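Local coordinates for terminal oxygenase component of carbazole 1,9a-dioxygenase (Nocardioides aromaticivorans, PDB 3GCF), which probably catalyses the dioxygenation of carbazole as the terminal oxygenase, using a Rieske [2Fe-2S] cluster and a mononuclear iron(II) centre, at residues 169-174 with 336-341; 179-184 with 266-271; 302-307 with 323-328; 273-278 with 283-288. All coordinates share one frame; numbering follows the deposited sequence.

In the fold
All four contacts belong to the catalytic domain and share one antiparallel sheet. Contact 4 pairs two of its strands, while contacts 1, 2 and 3 pack helices against it. The iron(II) ion is bound by D337 in contact 1. Contact 2 supplies N183, whose ND2 lies 3.3 Å from D337 OD1, a probable hydrogen bond. The centres of these two contacts are about 14 Å apart. Contacts 2 and 4 adjoin in the sheet through S267 O and K275 N, 2.8 Å apart. Contacts 3 and 4 adjoin through I285 O and Q305 N, also 2.8 Å apart. The side chain of L304 in contact 3 is about 13 Å from the bound iron(II) ion.

Contact 1: residues 169-174 with 336-341; sequences IRRTVQ and DDVWAR. With FE2 (Fe (II) ion), chain P.
R171 NH2 has two acceptors, OE1 of Q302 and the backbone O of L330, and NH1 of the same guanidinium forms a salt bridge with D335. Held in this way, the group rests against a methyl of V338. R171 NH1 is 3.8 Å from V338 CG2, and R171 CD is 4.0 Å from the same carbon. A bend at the third torsion (chi3 88°) turns the end of the chain to this position. V173 makes the other half of the contact with two methyls. Its CG1 lies 4.2 Å from V338 CG1, and its CG2 lies 3.9 Å from R341 NH1. The side chains of V173 and R341 cross at about a right angle. The contact packs strand 164-173, at the edge of the sheet within this chain, against helix 335-350 in the Bet v 1-like catalytic domain. Their short axes run in nearly the same direction, 25° apart. The helix carries the carboxylate of an iron site built from two histidines and one carboxylate. D337 OD1 binds the iron at 2.1 Å and D337 OD2 at 2.3 Å. H189, H193 and two waters complete the site. N334 ND2 donates to D337 OD2, and R341 NE donates to N183 OD1.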
# COMPACT_ATOMS: atom_id res chain seq x y z
N ILE A 169 -2.10 -27.21 12.25
CA ILE A 169 -2.68 -25.89 12.06
C ILE A 169 -1.99 -25.30 10.84
O ILE A 169 -0.99 -25.83 10.37
CB ILE A 169 -2.42 -24.96 13.26
CG1 ILE A 169 -0.91 -24.84 13.51
CG2 ILE A 169 -3.16 -25.49 14.49
CD1 ILE A 169 -0.54 -23.85 14.58
N ARG A 170 -2.54 -24.20 10.34
CA ARG A 170 -1.96 -23.52 9.19
C ARG A 170 -2.10 -22.04 9.45
O ARG A 170 -2.97 -21.62 10.21
CB ARG A 170 -2.70 -23.90 7.90
CG ARG A 170 -4.18 -23.50 7.85
CD ARG A 170 -4.87 -24.11 6.63
NE ARG A 170 -6.29 -23.78 6.53
CZ ARG A 170 -6.79 -22.74 5.87
NH1 ARG A 170 -5.98 -21.90 5.22
NH2 ARG A 170 -8.10 -22.55 5.82
N ARG A 171 -1.23 -21.26 8.82
CA ARG A 171 -1.26 -19.81 8.97
C ARG A 171 -0.56 -19.23 7.76
O ARG A 171 0.20 -19.92 7.07
CB ARG A 171 -0.54 -19.39 10.26
CG ARG A 171 0.98 -19.33 10.12
CD ARG A 171 1.67 -19.02 11.45
NE ARG A 171 1.94 -20.21 12.24
CZ ARG A 171 2.47 -20.20 13.46
NH1 ARG A 171 2.77 -19.04 14.03
NH2 ARG A 171 2.71 -21.33 14.10
N THR A 172 -0.81 -17.95 7.51
CA THR A 172 -0.21 -17.22 6.40
C THR A 172 1.10 -16.59 6.85
O THR A 172 1.18 -16.06 7.95
CB THR A 172 -1.18 -16.12 5.92
OG1 THR A 172 -2.40 -16.72 5.47
CG2 THR A 172 -0.56 -15.31 4.78
N VAL A 173 2.12 -16.64 5.99
CA VAL A 173 3.43 -16.05 6.28
C VAL A 173 3.77 -15.11 5.13
O VAL A 173 3.58 -15.45 3.96
CB VAL A 173 4.54 -17.13 6.39
CG1 VAL A 173 5.89 -16.47 6.64
CG2 VAL A 173 4.21 -18.10 7.51
N GLN A 174 4.27 -13.92 5.46
CA GLN A 174 4.59 -12.93 4.44
C GLN A 174 5.99 -13.06 3.83
O GLN A 174 6.83 -12.18 3.99
CB GLN A 174 4.42 -11.51 5.00
CG GLN A 174 3.06 -11.23 5.67
CD GLN A 174 1.88 -11.39 4.72
OE1 GLN A 174 1.90 -10.90 3.60
NE2 GLN A 174 0.83 -12.07 5.19
N ASP A 336 8.74 -17.89 16.07
CA ASP A 336 9.89 -17.10 15.63
C ASP A 336 10.29 -17.38 14.19
O ASP A 336 10.86 -16.52 13.53
CB ASP A 336 11.10 -17.35 16.53
CG ASP A 336 10.95 -16.70 17.89
OD1 ASP A 336 10.37 -15.60 17.96
OD2 ASP A 336 11.44 -17.28 18.89
N ASP A 337 9.99 -18.58 13.70
CA ASP A 337 10.34 -18.92 12.32
C ASP A 337 9.58 -18.03 11.34
O ASP A 337 10.04 -17.80 10.22
CB ASP A 337 10.02 -20.39 12.02
CG ASP A 337 11.07 -21.34 12.59
OD1 ASP A 337 12.27 -21.05 12.46
OD2 ASP A 337 10.68 -22.39 13.15
N VAL A 338 8.42 -17.53 11.76
CA VAL A 338 7.61 -16.67 10.90
C VAL A 338 8.32 -15.35 10.57
O VAL A 338 8.53 -15.05 9.39
CB VAL A 338 6.23 -16.39 11.53
CG1 VAL A 338 5.43 -15.43 10.64
CG2 VAL A 338 5.46 -17.70 11.70
N TRP A 339 8.70 -14.57 11.57
CA TRP A 339 9.37 -13.31 11.25
C TRP A 339 10.77 -13.55 10.69
O TRP A 339 11.30 -12.70 9.98
CB TRP A 339 9.43 -12.36 12.47
CG TRP A 339 10.12 -12.87 13.71
CD1 TRP A 339 9.52 -13.43 14.81
CD2 TRP A 339 11.52 -12.79 14.01
NE1 TRP A 339 10.47 -13.70 15.77
CE2 TRP A 339 11.70 -13.32 15.31
CE3 TRP A 339 12.64 -12.33 13.31
CZ2 TRP A 339 12.96 -13.40 15.92
CZ3 TRP A 339 13.90 -12.41 13.92
CH2 TRP A 339 14.04 -12.94 15.22
N ALA A 340 11.35 -14.70 11.00
CA ALA A 340 12.68 -15.01 10.47
C ALA A 340 12.58 -15.11 8.95
O ALA A 340 13.44 -14.62 8.23
CB ALA A 340 13.19 -16.33 11.05
N ARG A 341 11.53 -15.77 8.47
CA ARG A 341 11.33 -15.91 7.04
C ARG A 341 11.07 -14.54 6.41
O ARG A 341 11.69 -14.17 5.41
CB ARG A 341 10.13 -16.83 6.75
CG ARG A 341 10.35 -18.27 7.17
CD ARG A 341 9.06 -19.09 7.09
NE ARG A 341 9.19 -20.33 7.84
CZ ARG A 341 8.19 -21.17 8.09
NH1 ARG A 341 6.97 -20.92 7.65
NH2 ARG A 341 8.41 -22.25 8.82
FE FE2 P . 12.93 -22.91 13.08
O HOH W 1 12.66 -24.91 13.57
O HOH W 2 12.51 -23.58 11.22

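Contact 2: residues 179-184 with 266-271; sequences LGVENG and VSVWLP
Helix 177-184 lies over strand 265-269 with V181 and V268 as the nearest backbone pair, their CA atoms 7.9 Å apart. This is helix-on-sheet packing in the Bet v 1-like catalytic domain, and no hydrogen bond crosses it. The contact rests on one pair of methyls. V181 CG1 sits 3.7 Å from V268 CG2. Each of these methyls is anti to its own backbone N (V181 chi1 -178°), and the two side chains cross at about a right angle. For V268 this leaves CG1 in the crowded position between backbone N and carbonyl carbon (chi1 62°). Both valines are buried, and W369 of helix 364-376 touches both. E182 and N183 also reach a neighbouring subunit. E182 OE1 forms a salt bridge with R78 of that subunit, a residue of its Rieske cluster pocket, while OE2 pairs with R370 of the same chain. N183 ND2 is hydrogen-bonded to Y98 OH of the neighbouring subunit and to D337 OD1 of its own chain. G184 ends the helix close to the active site, and its CA lies about 6 Å from the iron(II) ion. A looser touch is made here by the backbone: G184 O is 4.4 Å from V266 CG2.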
# COMPACT_ATOMS: atom_id res chain seq x y z
N LEU A 179 11.56 -19.39 0.96
CA LEU A 179 12.22 -18.93 2.19
C LEU A 179 11.67 -19.74 3.36
O LEU A 179 12.33 -19.89 4.38
CB LEU A 179 11.98 -17.43 2.41
CG LEU A 179 12.54 -16.51 1.31
CD1 LEU A 179 12.29 -15.05 1.68
CD2 LEU A 179 14.03 -16.78 1.14
N GLY A 180 10.45 -20.24 3.22
CA GLY A 180 9.85 -21.04 4.28
C GLY A 180 10.52 -22.41 4.32
O GLY A 180 10.98 -22.87 5.37
N VAL A 181 10.58 -23.06 3.16
CA VAL A 181 11.20 -24.38 3.03
C VAL A 181 12.64 -24.35 3.54
O VAL A 181 13.04 -25.18 4.37
CB VAL A 181 11.25 -24.86 1.56
CG1 VAL A 181 11.86 -26.26 1.49
CG2 VAL A 181 9.85 -24.85 0.95
N GLU A 182 13.42 -23.40 3.04
CA GLU A 182 14.81 -23.26 3.43
C GLU A 182 15.01 -22.88 4.89
O GLU A 182 16.10 -23.07 5.44
CB GLU A 182 15.51 -22.27 2.49
CG GLU A 182 15.60 -22.80 1.07
CD GLU A 182 16.42 -21.93 0.15
OE1 GLU A 182 17.14 -21.04 0.65
OE2 GLU A 182 16.35 -22.14 -1.08
N ASN A 183 13.97 -22.36 5.53
CA ASN A 183 14.04 -22.01 6.94
C ASN A 183 13.75 -23.26 7.76
O ASN A 183 14.24 -23.42 8.88
CB ASN A 183 13.03 -20.91 7.28
CG ASN A 183 12.69 -20.85 8.76
OD1 ASN A 183 11.61 -21.28 9.18
ND2 ASN A 183 13.61 -20.32 9.56
N GLY A 184 12.94 -24.15 7.19
CA GLY A 184 12.62 -25.39 7.87
C GLY A 184 13.78 -26.37 7.76
O GLY A 184 14.14 -27.02 8.74
N VAL A 266 16.23 -34.77 9.82
CA VAL A 266 15.38 -33.75 9.24
C VAL A 266 15.50 -33.92 7.73
O VAL A 266 16.59 -34.14 7.21
CB VAL A 266 15.78 -32.31 9.66
CG1 VAL A 266 17.20 -32.01 9.22
CG2 VAL A 266 14.81 -31.32 9.05
N SER A 267 14.37 -33.83 7.04
CA SER A 267 14.39 -34.01 5.60
C SER A 267 13.32 -33.19 4.89
O SER A 267 12.30 -32.83 5.48
CB SER A 267 14.20 -35.49 5.25
OG SER A 267 12.99 -35.99 5.82
N VAL A 268 13.56 -32.90 3.62
CA VAL A 268 12.61 -32.15 2.83
C VAL A 268 12.35 -32.95 1.55
O VAL A 268 13.27 -33.52 0.97
CB VAL A 268 13.15 -30.74 2.49
CG1 VAL A 268 14.42 -30.84 1.66
CG2 VAL A 268 12.09 -29.94 1.75
N TRP A 269 11.09 -32.99 1.13
CA TRP A 269 10.70 -33.73 -0.06
C TRP A 269 9.87 -32.88 -1.01
O TRP A 269 9.13 -31.99 -0.58
CB TRP A 269 9.90 -34.97 0.36
CG TRP A 269 10.59 -35.77 1.43
CD1 TRP A 269 10.71 -35.45 2.75
CD2 TRP A 269 11.35 -36.97 1.24
NE1 TRP A 269 11.50 -36.36 3.39
CE2 TRP A 269 11.91 -37.31 2.49
CE3 TRP A 269 11.63 -37.79 0.13
CZ2 TRP A 269 12.72 -38.43 2.67
CZ3 TRP A 269 12.44 -38.90 0.31
CH2 TRP A 269 12.98 -39.22 1.57
N LEU A 270 10.01 -33.14 -2.31
CA LEU A 270 9.25 -32.39 -3.30
C LEU A 270 7.76 -32.63 -3.02
O LEU A 270 7.38 -33.71 -2.58
CB LEU A 270 9.60 -32.87 -4.72
CG LEU A 270 10.91 -32.33 -5.30
CD1 LEU A 270 11.26 -33.07 -6.59
CD2 LEU A 270 10.75 -30.83 -5.59
N PRO A 271 6.91 -31.63 -3.27
CA PRO A 271 7.23 -30.30 -3.82
C PRO A 271 7.80 -29.30 -2.81
O PRO A 271 8.01 -28.14 -3.15
CB PRO A 271 5.88 -29.85 -4.38
CG PRO A 271 4.93 -30.39 -3.37
CD PRO A 271 5.45 -31.80 -3.13

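Contact 3: residues 302-307 with 323-328; sequences QVLQRK and ERWRDD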
# COMPACT_ATOMS: atom_id res chain seq x y z
N GLN A 302 1.67 -26.92 9.85
CA GLN A 302 2.46 -27.64 10.82
C GLN A 302 1.58 -28.82 11.20
O GLN A 302 0.48 -28.62 11.70
CB GLN A 302 2.74 -26.79 12.05
CG GLN A 302 3.66 -25.62 11.82
CD GLN A 302 3.55 -24.60 12.92
OE1 GLN A 302 2.55 -23.91 13.05
NE2 GLN A 302 4.59 -24.51 13.74
N VAL A 303 2.06 -30.04 10.98
CA VAL A 303 1.27 -31.23 11.29
C VAL A 303 2.06 -32.21 12.14
O VAL A 303 3.15 -32.64 11.77
CB VAL A 303 0.80 -31.95 10.01
CG1 VAL A 303 -0.27 -32.99 10.35
CG2 VAL A 303 0.25 -30.94 9.01
N LEU A 304 1.49 -32.56 13.29
CA LEU A 304 2.15 -33.48 14.21
C LEU A 304 1.58 -34.89 14.05
O LEU A 304 0.37 -35.07 13.97
CB LEU A 304 1.98 -32.99 15.64
CG LEU A 304 2.57 -31.59 15.91
CD1 LEU A 304 2.46 -31.27 17.39
CD2 LEU A 304 4.03 -31.54 15.46
N GLN A 305 2.47 -35.87 14.00
CA GLN A 305 2.09 -37.26 13.83
C GLN A 305 2.43 -38.12 15.05
O GLN A 305 3.57 -38.16 15.49
CB GLN A 305 2.78 -37.84 12.60
CG GLN A 305 2.56 -39.33 12.38
CD GLN A 305 3.26 -39.82 11.13
OE1 GLN A 305 4.46 -39.63 10.97
NE2 GLN A 305 2.51 -40.46 10.24
N ARG A 306 1.42 -38.81 15.56
CA ARG A 306 1.57 -39.67 16.72
C ARG A 306 1.14 -41.10 16.39
O ARG A 306 0.09 -41.31 15.79
CB ARG A 306 0.72 -39.12 17.87
CG ARG A 306 0.47 -40.09 19.01
CD ARG A 306 1.76 -40.47 19.71
NE ARG A 306 2.35 -39.36 20.45
CZ ARG A 306 1.82 -38.83 21.55
NH1 ARG A 306 0.68 -39.31 22.03
NH2 ARG A 306 2.43 -37.84 22.18
N LYS A 307 1.94 -42.07 16.79
CA LYS A 307 1.60 -43.47 16.55
C LYS A 307 0.49 -43.82 17.55
O LYS A 307 0.57 -43.46 18.72
CB LYS A 307 2.82 -44.36 16.79
CG LYS A 307 2.63 -45.81 16.35
CD LYS A 307 3.92 -46.61 16.48
CE LYS A 307 3.72 -48.06 16.03
NZ LYS A 307 4.96 -48.89 16.14
N GLU A 323 -4.14 -29.05 24.77
CA GLU A 323 -3.61 -28.56 26.04
C GLU A 323 -2.12 -28.26 26.06
O GLU A 323 -1.66 -27.52 26.92
CB GLU A 323 -3.91 -29.57 27.16
CG GLU A 323 -5.37 -29.98 27.28
CD GLU A 323 -5.60 -30.94 28.43
OE1 GLU A 323 -4.63 -31.57 28.90
OE2 GLU A 323 -6.76 -31.07 28.86
N ARG A 324 -1.37 -28.83 25.12
CA ARG A 324 0.08 -28.64 25.14
C ARG A 324 0.84 -28.44 23.83
O ARG A 324 1.40 -27.37 23.58
CB ARG A 324 0.70 -29.82 25.90
CG ARG A 324 2.17 -29.62 26.25
CD ARG A 324 2.78 -30.84 26.92
NE ARG A 324 4.15 -30.56 27.33
CZ ARG A 324 5.08 -31.49 27.54
NH1 ARG A 324 4.80 -32.78 27.37
NH2 ARG A 324 6.31 -31.13 27.91
N TRP A 325 0.89 -29.48 23.00
CA TRP A 325 1.64 -29.43 21.75
C TRP A 325 1.40 -28.20 20.87
O TRP A 325 2.35 -27.54 20.45
CB TRP A 325 1.36 -30.69 20.92
CG TRP A 325 1.56 -32.02 21.63
CD1 TRP A 325 0.71 -33.09 21.61
CD2 TRP A 325 2.69 -32.42 22.42
NE1 TRP A 325 1.24 -34.13 22.34
CE2 TRP A 325 2.45 -33.75 22.85
CE3 TRP A 325 3.88 -31.79 22.81
CZ2 TRP A 325 3.36 -34.46 23.64
CZ3 TRP A 325 4.79 -32.50 23.60
CH2 TRP A 325 4.52 -33.82 24.01
N ARG A 326 0.15 -27.89 20.59
CA ARG A 326 -0.16 -26.76 19.72
C ARG A 326 0.39 -25.41 20.15
O ARG A 326 1.15 -24.78 19.42
CB ARG A 326 -1.67 -26.63 19.51
CG ARG A 326 -2.04 -25.61 18.42
CD ARG A 326 -3.52 -25.30 18.44
NE ARG A 326 -3.90 -24.72 19.72
CZ ARG A 326 -5.03 -24.98 20.36
NH1 ARG A 326 -5.91 -25.83 19.83
NH2 ARG A 326 -5.28 -24.42 21.53
N ASP A 327 0.01 -24.96 21.34
CA ASP A 327 0.47 -23.66 21.79
C ASP A 327 1.88 -23.62 22.36
O ASP A 327 2.59 -22.64 22.15
CB ASP A 327 -0.54 -23.08 22.79
CG ASP A 327 -1.93 -22.95 22.18
OD1 ASP A 327 -2.02 -22.86 20.93
OD2 ASP A 327 -2.93 -22.92 22.93
N ASP A 328 2.29 -24.67 23.06
CA ASP A 328 3.63 -24.70 23.65
C ASP A 328 4.72 -24.93 22.61
O ASP A 328 5.84 -24.44 22.76
CB ASP A 328 3.74 -25.79 24.72
CG ASP A 328 2.96 -25.46 25.98
OD1 ASP A 328 2.49 -24.31 26.12
OD2 ASP A 328 2.83 -26.36 26.85
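L304 and R306 both meet W325, where strand 298-307 of the catalytic-domain sheet is covered by helix 311-331. Strand and helix follow each other in the chain, so this is a local strand-helix unit of the Bet v 1-like fold. L304 and W325 are the nearest backbone pair, with their CA atoms 8.6 Å apart. The helix makes a wider pi-type turn at 323-328.

The apolar part is small. L304 CD1 lies 3.7 Å from W325 CB, and the side chain of L304 also touches F321 and L330 of the same helix. W325 CG is anti to its carbonyl carbon, and the indole reaches from there to R306.

Polar bonds fix the ends of both R306 and W325. E320 OE2 forms a salt bridge with R306 NH2 and accepts a hydrogen bond from W325 NE1, so one carboxylate oxygen ties the two side chains together, and R306 NH2 is also hydrogen-bonded to T283 OG1. Within the helix, R326 grips D327 side-on with NE and NH2 in a salt bridge whose end leads away from the strand.

The last kind of contact joins a charged group and a ring. Bends at chi2 and chi3 (64° and 68°) bring the R306 guanidinium to the indole. It presents its edge, and its plane stands at 90° to that of the ring. R306 NH2 is 3.9 Å from W325 NE1 and 3.8 Å from W325 CZ2.

Contact 4: residues 273-278 with 283-288; sequences VLKVDP and TLIQYE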
# COMPACT_ATOMS: atom_id res chain seq x y z
N VAL A 273 8.18 -30.34 1.33
CA VAL A 273 7.57 -30.75 2.59
C VAL A 273 8.65 -31.22 3.56
O VAL A 273 9.44 -32.12 3.25
CB VAL A 273 6.55 -31.89 2.35
CG1 VAL A 273 5.78 -32.21 3.63
CG2 VAL A 273 5.59 -31.48 1.23
N LEU A 274 8.67 -30.62 4.75
CA LEU A 274 9.65 -30.96 5.77
C LEU A 274 9.18 -32.09 6.68
O LEU A 274 7.98 -32.29 6.89
CB LEU A 274 9.95 -29.73 6.63
CG LEU A 274 11.23 -29.75 7.49
CD1 LEU A 274 12.41 -29.44 6.59
CD2 LEU A 274 11.14 -28.71 8.60
N LYS A 275 10.15 -32.81 7.22
CA LYS A 275 9.88 -33.89 8.16
C LYS A 275 10.98 -33.83 9.23
O LYS A 275 12.16 -34.00 8.93
CB LYS A 275 9.91 -35.25 7.46
CG LYS A 275 9.59 -36.42 8.39
CD LYS A 275 9.74 -37.78 7.72
CE LYS A 275 9.37 -38.90 8.68
NZ LYS A 275 9.49 -40.25 8.07
N VAL A 276 10.58 -33.56 10.47
CA VAL A 276 11.51 -33.47 11.59
C VAL A 276 11.19 -34.68 12.46
O VAL A 276 10.09 -34.79 13.02
CB VAL A 276 11.30 -32.17 12.39
CG1 VAL A 276 12.45 -31.97 13.38
CG2 VAL A 276 11.23 -31.00 11.41
N ASP A 277 12.18 -35.56 12.57
CA ASP A 277 12.02 -36.83 13.27
C ASP A 277 13.02 -37.10 14.40
O ASP A 277 14.20 -37.33 14.15
CB ASP A 277 12.14 -37.91 12.19
CG ASP A 277 11.67 -39.26 12.64
OD1 ASP A 277 11.30 -39.42 13.82
OD2 ASP A 277 11.67 -40.17 11.78
N PRO A 278 12.57 -37.07 15.66
CA PRO A 278 11.21 -36.76 16.12
C PRO A 278 11.16 -35.31 16.58
O PRO A 278 12.19 -34.70 16.86
CB PRO A 278 11.02 -37.74 17.27
CG PRO A 278 12.38 -37.73 17.92
CD PRO A 278 13.35 -37.73 16.73
N THR A 283 7.99 -38.58 21.16
CA THR A 283 6.82 -39.35 20.74
C THR A 283 6.08 -38.78 19.54
O THR A 283 4.99 -39.22 19.21
CB THR A 283 5.78 -39.45 21.87
OG1 THR A 283 5.29 -38.13 22.17
CG2 THR A 283 6.39 -40.06 23.13
N LEU A 284 6.68 -37.80 18.87
CA LEU A 284 6.02 -37.17 17.73
C LEU A 284 6.94 -36.90 16.55
O LEU A 284 8.16 -36.82 16.70
CB LEU A 284 5.40 -35.84 18.16
CG LEU A 284 4.33 -35.84 19.26
CD1 LEU A 284 4.06 -34.41 19.70
CD2 LEU A 284 3.06 -36.50 18.73
N ILE A 285 6.33 -36.73 15.38
CA ILE A 285 7.06 -36.38 14.18
C ILE A 285 6.37 -35.11 13.66
O ILE A 285 5.14 -35.01 13.69
CB ILE A 285 6.98 -37.50 13.12
CG1 ILE A 285 7.85 -38.68 13.56
CG2 ILE A 285 7.46 -36.97 11.76
CD1 ILE A 285 7.86 -39.84 12.58
N GLN A 286 7.16 -34.13 13.23
CA GLN A 286 6.60 -32.88 12.73
C GLN A 286 6.78 -32.69 11.23
O GLN A 286 7.88 -32.82 10.70
CB GLN A 286 7.22 -31.67 13.45
CG GLN A 286 6.59 -30.33 13.07
CD GLN A 286 6.89 -29.22 14.08
OE1 GLN A 286 6.86 -29.44 15.29
NE2 GLN A 286 7.16 -28.01 13.58
N TYR A 287 5.68 -32.39 10.54
CA TYR A 287 5.71 -32.18 9.11
C TYR A 287 5.38 -30.71 8.85
O TYR A 287 4.60 -30.11 9.59
CB TYR A 287 4.66 -33.06 8.41
CG TYR A 287 4.93 -34.54 8.52
CD1 TYR A 287 5.89 -35.16 7.71
CD2 TYR A 287 4.23 -35.33 9.43
CE1 TYR A 287 6.15 -36.54 7.81
CE2 TYR A 287 4.47 -36.71 9.54
CZ TYR A 287 5.43 -37.31 8.73
OH TYR A 287 5.68 -38.66 8.84
N GLU A 288 5.97 -30.14 7.81
CA GLU A 288 5.70 -28.75 7.48
C GLU A 288 5.55 -28.59 5.98
O GLU A 288 6.30 -29.19 5.20
CB GLU A 288 6.83 -27.84 7.98
CG GLU A 288 7.11 -27.96 9.48
CD GLU A 288 7.90 -26.78 10.03
OE1 GLU A 288 8.70 -26.18 9.28
OE2 GLU A 288 7.71 -26.46 11.22
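V273 opens the first strand of an antiparallel beta hairpin in the catalytic-domain sheet, and its CG1 is 3.4 Å from E288 O. The same oxygen accepts from L274 N at 2.8 Å, and E288 N returns a bond to L274 O. L274 and E288 thus form a hydrogen-bonded pair. Their side chains lie side by side, with L274 CD2 at 3.6 Å from E288 OE1. That carboxylate is well occupied: OE1 is hydrogen-bonded to Y290 OH, while OE2 is hydrogen-bonded to Y300 OH and Q286 NE2. The side chain of E288 lies about 7 Å from the iron(II) ion. K275 and Y287 form the next, non-hydrogen-bonded pair. The extended lysine runs alongside the tyrosine, and K275 CG comes 3.5 Å from Y287 CE1. Their polar ends go to different partners, K275 NZ to P157 O and Y287 OH to Q305 OE1. F159 meets the Y287 ring edge-to-face. V276 pairs with Q286 through two backbone bonds, V276 N to Q286 O at 2.8 Å and Q286 N to V276 O. In D277, CG lies anti to the backbone N (chi1 -165°), which brings OD1 against I285 CG1 at 3.5 Å. A cis peptide then leads into P278, whose CB sits close to L284 O at 3.1 Å.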